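Surface protein VspA (Borrelia turicatae, PDB 1YJG) is a variable surface lipoprotein of the outer membrane, probably one of a set of alternately expressed antigens that help the spirochaete evade host immunity. Local coordinates at residues A[3-8]-A[149-154]; A[61-66]-A[85-90]; A[112-117]-A[127-132]. One frame throughout, in Å; residues are numbered along the deposited sequence.

Contact 1 (A[3-8]-A[149-154]); sequences NITDAV and AVTAAI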
ATOM      1  N   ASN A   3      -9.813 -20.748  17.745  1.00 36.67           N
ATOM      2  CA  ASN A   3     -10.111 -19.385  18.182  1.00 33.88           C
ATOM      3  C   ASN A   3      -8.955 -18.418  17.927  1.00 30.70           C
ATOM      4  O   ASN A   3      -9.168 -17.277  17.502  1.00 27.97           O
ATOM      5  CB  ASN A   3     -10.480 -19.360  19.674  1.00 37.17           C
ATOM      6  CG  ASN A   3     -11.964 -19.122  19.910  1.00 40.74           C
ATOM      7  OD1 ASN A   3     -12.781 -20.030  19.753  1.00 42.49           O
ATOM      8  ND2 ASN A   3     -12.318 -17.897  20.297  1.00 41.59           N
ATOM      9  N   ILE A   4      -7.735 -18.859  18.225  1.00 26.24           N
ATOM     10  CA  ILE A   4      -6.561 -18.017  18.007  1.00 22.45           C
ATOM     11  C   ILE A   4      -6.270 -17.921  16.512  1.00 17.59           C
ATOM     12  O   ILE A   4      -5.807 -16.903  16.040  1.00 14.44           O
ATOM     13  CB  ILE A   4      -5.322 -18.524  18.797  1.00 25.21           C
ATOM     14  CG1 ILE A   4      -4.143 -17.571  18.612  1.00 26.15           C
ATOM     15  CG2 ILE A   4      -4.918 -19.942  18.393  1.00 26.14           C
ATOM     16  CD1 ILE A   4      -3.240 -17.510  19.810  1.00 29.32           C
ATOM     17  N   THR A   5      -6.569 -18.981  15.770  1.00 18.37           N
ATOM     18  CA  THR A   5      -6.343 -19.009  14.333  1.00 17.74           C
ATOM     19  C   THR A   5      -7.282 -18.036  13.606  1.00 15.46           C
ATOM     20  O   THR A   5      -6.872 -17.388  12.663  1.00 12.09           O
ATOM     21  CB  THR A   5      -6.511 -20.453  13.805  1.00 21.01           C
ATOM     22  OG1 THR A   5      -5.438 -21.268  14.297  1.00 21.32           O
ATOM     23  CG2 THR A   5      -6.353 -20.531  12.284  1.00 22.57           C
ATOM     24  N   ASP A   6      -8.520 -17.920  14.079  1.00 14.12           N
ATOM     25  CA  ASP A   6      -9.510 -17.047  13.477  1.00 14.36           C
ATOM     26  C   ASP A   6      -9.240 -15.579  13.803  1.00 14.92           C
ATOM     27  O   ASP A   6      -9.487 -14.705  12.977  1.00 12.93           O
ATOM     28  CB  ASP A   6     -10.921 -17.451  13.929  1.00 19.30           C
ATOM     29  CG  ASP A   6     -11.388 -18.762  13.295  1.00 24.45           C
ATOM     30  OD1 ASP A   6     -12.478 -19.253  13.663  1.00 29.00           O
ATOM     31  OD2 ASP A   6     -10.734 -19.379  12.424  1.00 25.71           O
ATOM     32  N   ALA A   7      -8.718 -15.323  14.998  1.00 12.53           N
ATOM     33  CA  ALA A   7      -8.412 -13.977  15.431  1.00 15.40           C
ATOM     34  C   ALA A   7      -7.218 -13.471  14.654  1.00 14.93           C
ATOM     35  O   ALA A   7      -7.214 -12.337  14.182  1.00 12.48           O
ATOM     36  CB  ALA A   7      -8.120 -13.939  16.930  1.00 16.62           C
ATOM     37  N   VAL A   8      -6.212 -14.325  14.519  1.00 13.15           N
ATOM     38  CA  VAL A   8      -5.000 -13.963  13.801  1.00 14.89           C
ATOM     39  C   VAL A   8      -5.329 -13.685  12.331  1.00 14.91           C
ATOM     40  O   VAL A   8      -4.924 -12.661  11.790  1.00 12.69           O
ATOM     41  CB  VAL A   8      -3.934 -15.064  13.931  1.00 15.72           C
ATOM     42  CG1 VAL A   8      -2.779 -14.870  12.922  1.00 16.36           C
ATOM     43  CG2 VAL A   8      -3.403 -15.110  15.359  1.00 18.56           C
ATOM     44  N   ALA A 149      -8.522  -8.518  19.931  1.00 15.76           N
ATOM     45  CA  ALA A 149      -9.052  -9.895  19.869  1.00 11.88           C
ATOM     46  C   ALA A 149      -7.910 -10.906  19.795  1.00  9.76           C
ATOM     47  O   ALA A 149      -8.024 -12.031  20.290  1.00 11.65           O
ATOM     48  CB  ALA A 149      -9.985 -10.072  18.694  1.00 16.06           C
ATOM     49  N   VAL A 150      -6.827 -10.530  19.127  1.00 12.05           N
ATOM     50  CA  VAL A 150      -5.665 -11.404  19.027  1.00 13.94           C
ATOM     51  C   VAL A 150      -5.072 -11.545  20.443  1.00 13.42           C
ATOM     52  O   VAL A 150      -4.809 -12.650  20.900  1.00 14.51           O
ATOM     53  CB  VAL A 150      -4.585 -10.850  18.038  1.00 16.59           C
ATOM     54  CG1 VAL A 150      -3.285 -11.660  18.125  1.00 16.65           C
ATOM     55  CG2 VAL A 150      -5.104 -10.864  16.607  1.00 15.22           C
ATOM     56  N   THR A 151      -4.916 -10.429  21.152  1.00 12.36           N
ATOM     57  CA  THR A 151      -4.348 -10.474  22.493  1.00 14.89           C
ATOM     58  C   THR A 151      -5.216 -11.284  23.450  1.00 13.61           C
ATOM     59  O   THR A 151      -4.678 -12.009  24.268  1.00 13.52           O
ATOM     60  CB  THR A 151      -4.071  -9.055  23.072  1.00 14.10           C
ATOM     61  OG1 THR A 151      -5.304  -8.362  23.305  1.00 21.88           O
ATOM     62  CG2 THR A 151      -3.335  -8.195  22.081  1.00  8.22           C
ATOM     63  N   ALA A 152      -6.542 -11.187  23.328  1.00 13.54           N
ATOM     64  CA  ALA A 152      -7.454 -11.929  24.207  1.00 12.20           C
ATOM     65  C   ALA A 152      -7.388 -13.434  23.946  1.00 16.01           C
ATOM     66  O   ALA A 152      -7.535 -14.233  24.871  1.00 15.19           O
ATOM     67  CB  ALA A 152      -8.890 -11.429  24.053  1.00 13.44           C
ATOM     68  N   ALA A 153      -7.186 -13.823  22.691  1.00 16.85           N
ATOM     69  CA  ALA A 153      -7.094 -15.245  22.352  1.00 16.68           C
ATOM     70  C   ALA A 153      -5.743 -15.776  22.862  1.00 17.06           C
ATOM     71  O   ALA A 153      -5.654 -16.900  23.342  1.00 14.46           O
ATOM     72  CB  ALA A 153      -7.253 -15.464  20.862  1.00 14.52           C
ATOM     73  N   ILE A 154      -4.704 -14.947  22.781  1.00 18.79           N
ATOM     74  CA  ILE A 154      -3.373 -15.339  23.257  1.00 22.83           C
ATOM     75  C   ILE A 154      -3.390 -15.489  24.793  1.00 23.11           C
ATOM     76  O   ILE A 154      -2.659 -16.303  25.349  1.00 23.56           O
ATOM     77  CB  ILE A 154      -2.291 -14.330  22.787  1.00 19.69           C
ATOM     78  CG1 ILE A 154      -1.912 -14.625  21.336  1.00 19.94           C
ATOM     79  CG2 ILE A 154      -1.037 -14.393  23.669  1.00 19.15           C
ATOM     80  CD1 ILE A 154      -1.172 -13.492  20.656  1.00 23.13           C
TER
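Ile4 extends its CG1 branch anti to the backbone N (chi1 -176°), which carries CD1 across to Ile154, while Ile154 holds CG1 anti to its carbonyl carbon (chi1 -80°). The result is that Ile4 CD1 lies 3.5 Å from Ile154 CG1, a tight apolar touch made at an oblique angle. Next to this pair the helices meet through small residues: Ala153 CB sits 3.9 Å from Ile4 CA, over the backbone of helix 2-28, and Ala7 CB lies 4.3 Å from Ala153 CB. One turn along the helix, Val150 puts CG2 3.5 Å from Ala7 O, and its CG1 branch is turned to Val8 CG2. No polar bond joins the two segments; the backbone bonds stay within each helix, for example Val8 N to Ile4 O. The seam continues into the dimer, since Ile4 packs on Ile154 of the second subunit and Ile154 on Val8 of that subunit. With one alanine in each of the closest CA pairs (Ile4-Ala153 and Ala7-Val150), the local axes approach to 8.7 Å at 163°, the nearly antiparallel, alanine-lined packing of a helical bundle in which the N- and C-terminal helices of the Vsp core lie side by side.

Contact 2 (A[61-66]-A[85-90]); sequences VDTKLA and VKNAST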
ATOM      1  N   VAL A  61      -9.071  -1.894  -1.370  1.00  8.20           N
ATOM      2  CA  VAL A  61      -9.471  -1.829   0.029  1.00 10.50           C
ATOM      3  C   VAL A  61     -10.956  -2.157   0.170  1.00 10.79           C
ATOM      4  O   VAL A  61     -11.347  -2.954   1.024  1.00 14.44           O
ATOM      5  CB  VAL A  61      -9.237  -0.419   0.600  1.00  7.90           C
ATOM      6  CG1 VAL A  61     -10.033  -0.215   1.883  1.00  9.58           C
ATOM      7  CG2 VAL A  61      -7.781  -0.194   0.847  1.00  6.98           C
ATOM      8  N   ASP A  62     -11.771  -1.536  -0.678  1.00 10.51           N
ATOM      9  CA  ASP A  62     -13.223  -1.740  -0.680  1.00 13.21           C
ATOM     10  C   ASP A  62     -13.586  -3.216  -0.935  1.00 12.29           C
ATOM     11  O   ASP A  62     -14.469  -3.764  -0.278  1.00 10.43           O
ATOM     12  CB  ASP A  62     -13.880  -0.865  -1.751  1.00 16.17           C
ATOM     13  CG  ASP A  62     -15.373  -0.692  -1.526  1.00 18.08           C
ATOM     14  OD1 ASP A  62     -15.765   0.136  -0.672  1.00 18.94           O
ATOM     15  OD2 ASP A  62     -16.227  -1.339  -2.161  1.00 18.88           O
ATOM     16  N   THR A  63     -12.892  -3.837  -1.882  1.00  8.25           N
ATOM     17  CA  THR A  63     -13.114  -5.233  -2.236  1.00 11.10           C
ATOM     18  C   THR A  63     -12.763  -6.140  -1.050  1.00 13.15           C
ATOM     19  O   THR A  63     -13.469  -7.097  -0.779  1.00 14.46           O
ATOM     20  CB  THR A  63     -12.262  -5.616  -3.454  1.00 12.09           C
ATOM     21  OG1 THR A  63     -12.685  -4.864  -4.596  1.00 14.75           O
ATOM     22  CG2 THR A  63     -12.484  -7.082  -3.865  1.00 14.43           C
ATOM     23  N   LYS A  64     -11.672  -5.826  -0.353  1.00 16.19           N
ATOM     24  CA  LYS A  64     -11.226  -6.609   0.801  1.00 14.30           C
ATOM     25  C   LYS A  64     -12.198  -6.498   1.973  1.00 13.27           C
ATOM     26  O   LYS A  64     -12.378  -7.442   2.719  1.00 18.17           O
ATOM     27  CB  LYS A  64      -9.817  -6.188   1.232  1.00 13.24           C
ATOM     28  CG  LYS A  64      -8.722  -6.589   0.233  1.00 14.58           C
ATOM     29  CD  LYS A  64      -7.446  -5.792   0.413  1.00 12.94           C
ATOM     30  CE  LYS A  64      -6.428  -6.104  -0.686  1.00 11.88           C
ATOM     31  NZ  LYS A  64      -5.761  -7.403  -0.489  1.00  6.93           N
ATOM     32  N   LEU A  65     -12.814  -5.337   2.122  1.00 18.16           N
ATOM     33  CA  LEU A  65     -13.772  -5.086   3.185  1.00 15.91           C
ATOM     34  C   LEU A  65     -15.069  -5.789   2.828  1.00 13.99           C
ATOM     35  O   LEU A  65     -15.753  -6.289   3.709  1.00 15.44           O
ATOM     36  CB  LEU A  65     -13.999  -3.575   3.376  1.00 11.25           C
ATOM     37  CG  LEU A  65     -12.795  -2.830   3.939  1.00 13.85           C
ATOM     38  CD1 LEU A  65     -12.935  -1.307   3.807  1.00 15.65           C
ATOM     39  CD2 LEU A  65     -12.562  -3.218   5.380  1.00 15.89           C
ATOM     40  N   ALA A  66     -15.395  -5.836   1.535  1.00 14.53           N
ATOM     41  CA  ALA A  66     -16.607  -6.500   1.060  1.00 16.65           C
ATOM     42  C   ALA A  66     -16.518  -7.983   1.433  1.00 17.63           C
ATOM     43  O   ALA A  66     -17.496  -8.590   1.870  1.00 18.09           O
ATOM     44  CB  ALA A  66     -16.778  -6.322  -0.441  1.00 17.05           C
ATOM     45  N   VAL A  85     -15.922   1.190   8.027  1.00 13.56           N
ATOM     46  CA  VAL A  85     -14.737   1.339   7.171  1.00 13.95           C
ATOM     47  C   VAL A  85     -15.153   1.275   5.705  1.00 12.75           C
ATOM     48  O   VAL A  85     -14.748   2.124   4.921  1.00 14.91           O
ATOM     49  CB  VAL A  85     -13.631   0.270   7.384  1.00 13.90           C
ATOM     50  CG1 VAL A  85     -12.340   0.730   6.697  1.00 14.66           C
ATOM     51  CG2 VAL A  85     -13.369  -0.019   8.869  1.00 15.08           C
ATOM     52  N   LYS A  86     -15.978   0.289   5.351  1.00 11.75           N
ATOM     53  CA  LYS A  86     -16.428   0.133   3.968  1.00 15.09           C
ATOM     54  C   LYS A  86     -17.313   1.278   3.469  1.00 13.99           C
ATOM     55  O   LYS A  86     -17.351   1.531   2.278  1.00 13.98           O
ATOM     56  CB  LYS A  86     -17.098  -1.217   3.716  1.00 14.61           C
ATOM     57  CG  LYS A  86     -17.420  -1.409   2.230  1.00 14.81           C
ATOM     58  CD  LYS A  86     -17.497  -2.850   1.798  1.00 16.46           C
ATOM     59  CE  LYS A  86     -18.353  -3.004   0.543  1.00 16.16           C
ATOM     60  NZ  LYS A  86     -18.219  -1.870  -0.426  1.00 16.56           N
ATOM     61  N   ASN A  87     -18.023   1.954   4.370  1.00 16.87           N
ATOM     62  CA  ASN A  87     -18.866   3.083   3.998  1.00 15.52           C
ATOM     63  C   ASN A  87     -17.918   4.202   3.582  1.00 12.69           C
ATOM     64  O   ASN A  87     -18.181   4.932   2.647  1.00 15.17           O
ATOM     65  CB  ASN A  87     -19.715   3.610   5.180  1.00 16.70           C
ATOM     66  CG  ASN A  87     -20.922   2.708   5.544  1.00 17.75           C
ATOM     67  OD1 ASN A  87     -21.356   1.845   4.778  1.00 13.23           O
ATOM     68  ND2 ASN A  87     -21.470   2.938   6.737  1.00 16.54           N
ATOM     69  N   ALA A  88     -16.809   4.336   4.299  1.00 13.12           N
ATOM     70  CA  ALA A  88     -15.828   5.374   4.010  1.00 14.22           C
ATOM     71  C   ALA A  88     -15.109   5.166   2.673  1.00 14.48           C
ATOM     72  O   ALA A  88     -14.976   6.107   1.897  1.00 12.89           O
ATOM     73  CB  ALA A  88     -14.826   5.514   5.162  1.00 13.63           C
ATOM     74  N   SER A  89     -14.657   3.944   2.403  1.00 12.58           N
ATOM     75  CA  SER A  89     -13.966   3.645   1.148  1.00 12.31           C
ATOM     76  C   SER A  89     -14.927   3.793  -0.045  1.00 14.46           C
ATOM     77  O   SER A  89     -14.528   4.234  -1.119  1.00 14.49           O
ATOM     78  CB  SER A  89     -13.336   2.245   1.175  1.00 14.16           C
ATOM     79  OG  SER A  89     -14.304   1.224   1.326  1.00  7.95           O
ATOM     80  N   THR A  90     -16.189   3.424   0.150  1.00 14.78           N
ATOM     81  CA  THR A  90     -17.202   3.538  -0.894  1.00 15.09           C
ATOM     82  C   THR A  90     -17.407   5.030  -1.177  1.00 15.10           C
ATOM     83  O   THR A  90     -17.493   5.439  -2.322  1.00 16.99           O
ATOM     84  CB  THR A  90     -18.523   2.851  -0.445  1.00 15.01           C
ATOM     85  OG1 THR A  90     -18.412   1.434  -0.633  1.00 12.66           O
ATOM     86  CG2 THR A  90     -19.691   3.225  -1.325  1.00 15.23           C
TER
HETATM   87  O   HOH W   1     -19.042  -0.239  -3.131  1.00 47.76           O
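Lys86 reaches across from helix 76-98 to helix 48-69, and each part of its chain finds something there. CB lies 3.9 Å from Leu65 CB, so the root of the side chain rests on leucine. CG passes Asp62 OD1, and CD runs alongside the backbone of helix 48-69, 3.7 Å from Ala66 N. CE then touches the methyl group of Ala66. The chain stays extended until the last torsion, where a bend (chi4 36°) turns NZ back to Asp62. There NZ makes a salt bridge of 2.7 Å with Asp62 OD2, arriving from above the carboxylate, 35° out of its plane, with the two side chains crossing at about a right angle.

The other carboxylate oxygen serves the next turn of helix 76-98. Ser89 OG donates to Asp62 OD1 at 2.7 Å, meeting the anti lone pair of OD1, the one directed away from OD2. Thr90 OG1 stands 2.9 Å from Asp62 OD1, but Lys86 O is also within reach of its single proton. A water donates to both Asp62 OD2 and Thr90 OG1. Beside the polar group, Leu65 CD1 packs 3.6 Å from Val85 CG1, and this apolar layer continues inward as Val85 meets Leu135, Ala138 and Leu142 of helix 129-155 and Val61 meets Val17 and Leu20 of helix 2-28.

The local axes are 9.3 Å apart at 151°, as expected for neighbouring antiparallel helices of a bundle. A lysine and a serine together hold both oxygens of Asp62, which limits rotation of the carboxylate; the nearby ammonium group and hydroxyl donor would probably stabilise its negative charge at the border between the apolar interior and water.

Contact 3 (A[112-117]-A[127-132]); sequences DAKTAI and KGAEEL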
ATOM      1  N   ASP A 112      -5.120  20.682  -6.216  1.00 21.13           N
ATOM      2  CA  ASP A 112      -6.306  19.869  -6.477  1.00 19.16           C
ATOM      3  C   ASP A 112      -6.054  18.380  -6.192  1.00 17.53           C
ATOM      4  O   ASP A 112      -6.973  17.668  -5.789  1.00 14.60           O
ATOM      5  CB  ASP A 112      -6.837  20.107  -7.888  1.00 17.53           C
ATOM      6  CG  ASP A 112      -7.260  21.553  -8.097  1.00 20.82           C
ATOM      7  OD1 ASP A 112      -8.222  21.980  -7.426  1.00 20.49           O
ATOM      8  OD2 ASP A 112      -6.672  22.341  -8.878  1.00 19.90           O
ATOM      9  N   ALA A 113      -4.821  17.919  -6.395  1.00 16.66           N
ATOM     10  CA  ALA A 113      -4.476  16.530  -6.127  1.00 18.00           C
ATOM     11  C   ALA A 113      -4.563  16.340  -4.613  1.00 14.07           C
ATOM     12  O   ALA A 113      -4.994  15.308  -4.144  1.00 13.05           O
ATOM     13  CB  ALA A 113      -3.091  16.200  -6.624  1.00 18.07           C
ATOM     14  N   LYS A 114      -4.184  17.371  -3.863  1.00 14.39           N
ATOM     15  CA  LYS A 114      -4.217  17.331  -2.412  1.00 15.12           C
ATOM     16  C   LYS A 114      -5.647  17.267  -1.869  1.00 16.33           C
ATOM     17  O   LYS A 114      -5.885  16.621  -0.846  1.00 15.83           O
ATOM     18  CB  LYS A 114      -3.443  18.508  -1.832  1.00 16.55           C
ATOM     19  CG  LYS A 114      -1.946  18.338  -1.991  1.00 15.42           C
ATOM     20  CD  LYS A 114      -1.198  19.622  -1.696  1.00 16.31           C
ATOM     21  CE  LYS A 114       0.301  19.349  -1.556  1.00 18.68           C
ATOM     22  NZ  LYS A 114       1.135  20.332  -2.284  1.00 18.24           N
ATOM     23  N   THR A 115      -6.598  17.912  -2.550  1.00 14.37           N
ATOM     24  CA  THR A 115      -7.997  17.874  -2.101  1.00 14.77           C
ATOM     25  C   THR A 115      -8.566  16.466  -2.268  1.00 13.99           C
ATOM     26  O   THR A 115      -9.650  16.167  -1.773  1.00 17.13           O
ATOM     27  CB  THR A 115      -8.908  18.864  -2.854  1.00 14.08           C
ATOM     28  OG1 THR A 115      -9.065  18.453  -4.220  1.00 14.97           O
ATOM     29  CG2 THR A 115      -8.298  20.282  -2.903  1.00 12.02           C
ATOM     30  N   ALA A 116      -7.852  15.611  -2.988  1.00 10.38           N
ATOM     31  CA  ALA A 116      -8.301  14.246  -3.190  1.00 12.27           C
ATOM     32  C   ALA A 116      -7.629  13.222  -2.283  1.00 10.33           C
ATOM     33  O   ALA A 116      -8.332  12.455  -1.627  1.00 11.21           O
ATOM     34  CB  ALA A 116      -8.131  13.832  -4.660  1.00  8.75           C
ATOM     35  N   ILE A 117      -6.291  13.232  -2.212  1.00 13.46           N
ATOM     36  CA  ILE A 117      -5.528  12.248  -1.412  1.00 10.93           C
ATOM     37  C   ILE A 117      -4.522  12.704  -0.346  1.00 13.29           C
ATOM     38  O   ILE A 117      -3.731  11.874   0.131  1.00 15.47           O
ATOM     39  CB  ILE A 117      -4.754  11.325  -2.402  1.00 11.08           C
ATOM     40  CG1 ILE A 117      -3.549  12.059  -3.023  1.00 11.49           C
ATOM     41  CG2 ILE A 117      -5.673  10.831  -3.511  1.00  8.11           C
ATOM     42  CD1 ILE A 117      -2.697  11.191  -3.949  1.00 10.51           C
ATOM     43  N   LYS A 127     -12.437  16.934  -2.781  1.00 18.52           N
ATOM     44  CA  LYS A 127     -12.405  15.982  -3.900  1.00 17.54           C
ATOM     45  C   LYS A 127     -11.976  14.562  -3.458  1.00 19.12           C
ATOM     46  O   LYS A 127     -11.338  13.830  -4.216  1.00 18.03           O
ATOM     47  CB  LYS A 127     -11.516  16.496  -5.037  1.00 18.42           C
ATOM     48  CG  LYS A 127     -11.871  17.910  -5.518  1.00 20.38           C
ATOM     49  CD  LYS A 127     -11.054  18.331  -6.748  1.00 19.63           C
ATOM     50  CE  LYS A 127     -10.986  19.847  -6.888  1.00 20.48           C
ATOM     51  NZ  LYS A 127     -10.122  20.485  -5.849  1.00 21.72           N
ATOM     52  N   GLY A 128     -12.323  14.189  -2.226  1.00 20.34           N
ATOM     53  CA  GLY A 128     -12.005  12.879  -1.678  1.00 13.80           C
ATOM     54  C   GLY A 128     -11.169  12.828  -0.409  1.00 13.76           C
ATOM     55  O   GLY A 128     -11.240  11.858   0.321  1.00 15.94           O
ATOM     56  N   ALA A 129     -10.377  13.855  -0.131  1.00 16.79           N
ATOM     57  CA  ALA A 129      -9.529  13.852   1.070  1.00 17.35           C
ATOM     58  C   ALA A 129     -10.327  13.768   2.392  1.00 17.84           C
ATOM     59  O   ALA A 129      -9.887  13.119   3.340  1.00 13.97           O
ATOM     60  CB  ALA A 129      -8.566  15.029   1.057  1.00 14.96           C
ATOM     61  N   GLU A 130     -11.497  14.405   2.445  1.00 17.79           N
ATOM     62  CA  GLU A 130     -12.327  14.363   3.644  1.00 17.66           C
ATOM     63  C   GLU A 130     -12.755  12.927   3.902  1.00 15.16           C
ATOM     64  O   GLU A 130     -12.704  12.457   5.029  1.00 14.43           O
ATOM     65  CB  GLU A 130     -13.566  15.239   3.482  1.00 19.40           C
ATOM     66  CG  GLU A 130     -14.559  15.172   4.638  1.00 23.81           C
ATOM     67  CD  GLU A 130     -14.056  15.825   5.926  1.00 27.53           C
ATOM     68  OE1 GLU A 130     -14.829  15.854   6.907  1.00 32.78           O
ATOM     69  OE2 GLU A 130     -12.903  16.313   5.974  1.00 28.65           O
ATOM     70  N   GLU A 131     -13.155  12.237   2.833  1.00 14.74           N
ATOM     71  CA  GLU A 131     -13.602  10.855   2.913  1.00 13.67           C
ATOM     72  C   GLU A 131     -12.433   9.945   3.330  1.00 11.61           C
ATOM     73  O   GLU A 131     -12.621   8.957   4.036  1.00 16.99           O
ATOM     74  CB  GLU A 131     -14.200  10.403   1.570  1.00 14.64           C
ATOM     75  CG  GLU A 131     -15.557  11.024   1.200  1.00 14.21           C
ATOM     76  CD  GLU A 131     -15.477  12.439   0.612  1.00 15.54           C
ATOM     77  OE1 GLU A 131     -14.364  12.954   0.378  1.00 11.58           O
ATOM     78  OE2 GLU A 131     -16.545  13.055   0.371  1.00 14.95           O
ATOM     79  N   LEU A 132     -11.237  10.287   2.865  1.00 10.91           N
ATOM     80  CA  LEU A 132     -10.021   9.546   3.157  1.00  9.11           C
ATOM     81  C   LEU A 132      -9.670   9.682   4.629  1.00 12.26           C
ATOM     82  O   LEU A 132      -9.167   8.724   5.233  1.00 11.54           O
ATOM     83  CB  LEU A 132      -8.884  10.024   2.266  1.00  8.57           C
ATOM     84  CG  LEU A 132      -7.540   9.319   2.410  1.00 11.19           C
ATOM     85  CD1 LEU A 132      -7.678   7.809   2.152  1.00 11.52           C
ATOM     86  CD2 LEU A 132      -6.546   9.966   1.465  1.00 11.20           C
TER
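Thr115 O receives two backbone donors, Ala129 N at 2.9 Å (N-H...O angle 160°) and Lys127 N at 3.1 Å (142°), which reach it from opposite faces of its carbonyl plane, and the link brings Ala116 CA and Gly128 CA to 4.2 Å. Gly128, the N-cap of helix 129-155, has a positive phi (121°), and with no side chain it lets Ala116 O pass close to its backbone. Ala116 CA also makes a CA-H...O contact with Lys127 O.

Lys127 runs back along helix 110-117, its CB, CG and CD all passing Thr115 OG1, before a bend at the last torsion turns NZ toward Thr115 and Asp112. There NZ donates to Thr115 OG1 at 2.8 Å and forms a salt bridge of 2.9 Å with Asp112 OD1 through the anti lone pair of that oxygen. Thr115 OG1 has its own proton committed to Asp112 O, so the hydroxyl both gives and receives. Ala129 CB lies against the carbonyl of Thr115, and Leu132 CD2 meets Ile117 O at 3.7 Å. Ile24 of helix 2-28 touches both Ile117 and Leu132, while Ile51 of helix 48-69 covers Ala116 and Ile117.

Lys127 is buried, yet its ammonium group has both a carboxylate and a hydroxyl as partners. The carboxylate of Asp112 probably favours the charged lysine, and the two bonds to Thr115 O tie the start of helix 129-155 to helix 110-117.

The three contacts are spread along the elongated helical bundle of the Vsp core. In sequence, contacts 2 and 3 follow one another, and both are nested inside the long loop that contact 1 closes between the terminal helices 2-28 and 129-155. Contacts 1 and 3 share helix 129-155 but lie on opposite sides of the chain's centre, their own centres about 36 Å apart. Contact 2, joining helices 48-69 and 76-98, is about 23 Å from contact 1 and about 17 Å from contact 3, centre to centre. Contacts 2 and 3 touch where Ala88 CB lies 4.2 Å from Glu131 O. One long helix therefore connects the dimer-facing end, by contact 1, to the loop closed by contact 3.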